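Local coordinates for protein D-glycerate 3-kinase (Cryptococcus neoformans var. grubii serotype A, PDB 6CKG) that probably phosphorylates D-glycerate at its 3-hydroxyl with ATP as donor, at residues Ala19-Thr24 against Thr64-Asp69. Residues are numbered along the deposited sequence; the frame is centred on the assembly and turned at random.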
loop_
_atom_site.group_PDB
_atom_site.type_symbol
_atom_site.label_atom_id
_atom_site.label_comp_id
_atom_site.label_asym_id
_atom_site.label_seq_id
_atom_site.Cartn_x
_atom_site.Cartn_y
_atom_site.Cartn_z
ATOM N N ALA A 19 -3.671 19.421 -8.511
ATOM C CA ALA A 19 -4.996 18.905 -8.840
ATOM C C ALA A 19 -5.294 17.606 -8.094
ATOM O O ALA A 19 -6.397 17.427 -7.565
ATOM C CB ALA A 19 -5.123 18.700 -10.349
ATOM N N MET A 20 -4.328 16.678 -8.048
ATOM C CA MET A 20 -4.587 15.408 -7.375
ATOM C C MET A 20 -4.843 15.612 -5.884
ATOM O O MET A 20 -5.769 15.018 -5.322
ATOM C CB MET A 20 -3.437 14.423 -7.587
ATOM C CG MET A 20 -3.749 13.036 -7.015
ATOM S SD MET A 20 -2.505 11.730 -7.241
ATOM C CE MET A 20 -2.501 11.561 -9.030
ATOM N N VAL A 21 -4.037 16.454 -5.228
ATOM C CA VAL A 21 -4.235 16.715 -3.804
ATOM C C VAL A 21 -5.605 17.346 -3.571
ATOM O O VAL A 21 -6.380 16.887 -2.724
ATOM C CB VAL A 21 -3.100 17.596 -3.251
ATOM C CG1 VAL A 21 -3.519 18.269 -1.935
ATOM C CG2 VAL A 21 -1.848 16.778 -3.051
ATOM N N GLN A 22 -5.935 18.389 -4.342
ATOM C CA GLN A 22 -7.226 19.063 -4.180
ATOM C C GLN A 22 -8.389 18.120 -4.453
ATOM O O GLN A 22 -9.398 18.134 -3.734
ATOM C CB GLN A 22 -7.326 20.267 -5.118
ATOM C CG GLN A 22 -6.299 21.344 -4.872
ATOM C CD GLN A 22 -6.568 22.585 -5.699
ATOM O OE1 GLN A 22 -7.571 22.662 -6.414
ATOM N NE2 GLN A 22 -5.675 23.567 -5.605
ATOM N N GLN A 23 -8.287 17.321 -5.512
ATOM C CA GLN A 23 -9.373 16.410 -5.833
ATOM C C GLN A 23 -9.505 15.326 -4.776
ATOM O O GLN A 23 -10.624 14.946 -4.411
ATOM C CB GLN A 23 -9.153 15.801 -7.219
ATOM C CG GLN A 23 -9.416 16.786 -8.348
ATOM C CD GLN A 23 -9.213 16.158 -9.706
ATOM O OE1 GLN A 23 -9.809 15.129 -10.015
ATOM N NE2 GLN A 23 -8.349 16.759 -10.514
ATOM N N THR A 24 -8.380 14.819 -4.265
ATOM C CA THR A 24 -8.448 13.813 -3.208
ATOM C C THR A 24 -9.036 14.398 -1.931
ATOM O O THR A 24 -9.810 13.729 -1.232
ATOM C CB THR A 24 -7.066 13.224 -2.937
ATOM O OG1 THR A 24 -6.537 12.662 -4.146
ATOM C CG2 THR A 24 -7.168 12.134 -1.894
ATOM N N THR A 64 0.208 11.171 -0.645
ATOM C CA THR A 64 0.114 10.927 0.792
ATOM C C THR A 64 1.151 11.706 1.597
ATOM O O THR A 64 1.032 11.781 2.827
ATOM C CB THR A 64 0.233 9.424 1.077
ATOM O OG1 THR A 64 1.502 8.943 0.627
ATOM C CG2 THR A 64 -0.863 8.654 0.345
ATOM N N GLY A 65 2.147 12.304 0.941
ATOM C CA GLY A 65 3.049 13.199 1.640
ATOM C C GLY A 65 2.486 14.591 1.840
ATOM O O GLY A 65 2.801 15.242 2.835
ATOM N N LEU A 66 1.652 15.061 0.908
ATOM C CA LEU A 66 1.069 16.397 0.941
ATOM C C LEU A 66 -0.338 16.429 1.511
ATOM O O LEU A 66 -0.708 17.411 2.157
ATOM C CB LEU A 66 1.021 16.985 -0.474
ATOM C CG LEU A 66 2.362 17.136 -1.188
ATOM C CD1 LEU A 66 2.140 17.418 -2.659
ATOM C CD2 LEU A 66 3.181 18.242 -0.529
ATOM N N LEU A 67 -1.123 15.381 1.282
ATOM C CA LEU A 67 -2.536 15.418 1.642
ATOM C C LEU A 67 -2.794 15.638 3.128
ATOM O O LEU A 67 -3.711 16.416 3.445
ATOM C CB LEU A 67 -3.221 14.130 1.167
ATOM C CG LEU A 67 -4.708 13.946 1.490
ATOM C CD1 LEU A 67 -5.550 15.020 0.804
ATOM C CD2 LEU A 67 -5.173 12.554 1.067
ATOM N N PRO A 68 -2.086 14.992 4.069
ATOM C CA PRO A 68 -2.362 15.273 5.494
ATOM C C PRO A 68 -2.225 16.737 5.873
ATOM O O PRO A 68 -3.131 17.289 6.517
ATOM C CB PRO A 68 -1.334 14.400 6.231
ATOM C CG PRO A 68 -1.030 13.292 5.277
ATOM C CD PRO A 68 -1.090 13.911 3.913
ATOM N N ASP A 69 -1.117 17.387 5.510
ATOM C CA ASP A 69 -0.935 18.783 5.917
ATOM C C ASP A 69 -1.938 19.697 5.227
ATOM O O ASP A 69 -2.295 20.750 5.763
ATOM C CB ASP A 69 0.486 19.249 5.619
ATOM C CG ASP A 69 1.519 18.572 6.495
ATOM O OD1 ASP A 69 1.196 18.222 7.651
ATOM O OD2 ASP A 69 2.659 18.394 6.023
#
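In Leu67, CG lies anti to the backbone N (chi1 178°), and the second torsion then extends the chain toward CD2; this methyl meets Thr24 CG2 at 3.6 Å. Thr24 CG2, also anti to its backbone N, points across the interface at that methyl, the two side chains crossing at about a right angle. The other branch, CD1, lies 4.1 Å from Val21 O, a loose van der Waals contact. One turn before Thr24, Val21 projects CG2 onto Leu66, 3.9 Å from CB and 4.1 Å from CD1, again with the side chains nearly perpendicular. Val21 and Leu67 also mark the nearest backbone approach, their CA atoms 5.9 Å apart.

The axes of the two segments pass 9.7 Å apart and cross at -50°. Segment 64-69 belongs to helix 63-75, which follows strand 48-53 and the glycine-rich P-loop of this P-loop kinase fold; the contact thus joins the N-terminal helix to the helix that leads away from the probable nucleotide-phosphate loop. At Pro68, which has no amide hydrogen, helix 63-75 is kinked: the N atoms of Pro68 and Asp69 make no bond to the preceding turn.

No hydrogen bond links the segments. OG1 of the buried Thr24 instead turns back along its own helix and bonds to Met20 O at 2.7 Å, with a C=O...OG1 angle of 145°. Met20 O also accepts from Thr24 N, and the two donors arrive from opposite faces of the carbonyl plane. Leu63 and Tyr70 of the same helix 63-75 also touch Val21, while Met20 and Thr24 pack on Phe316 of the central sheet.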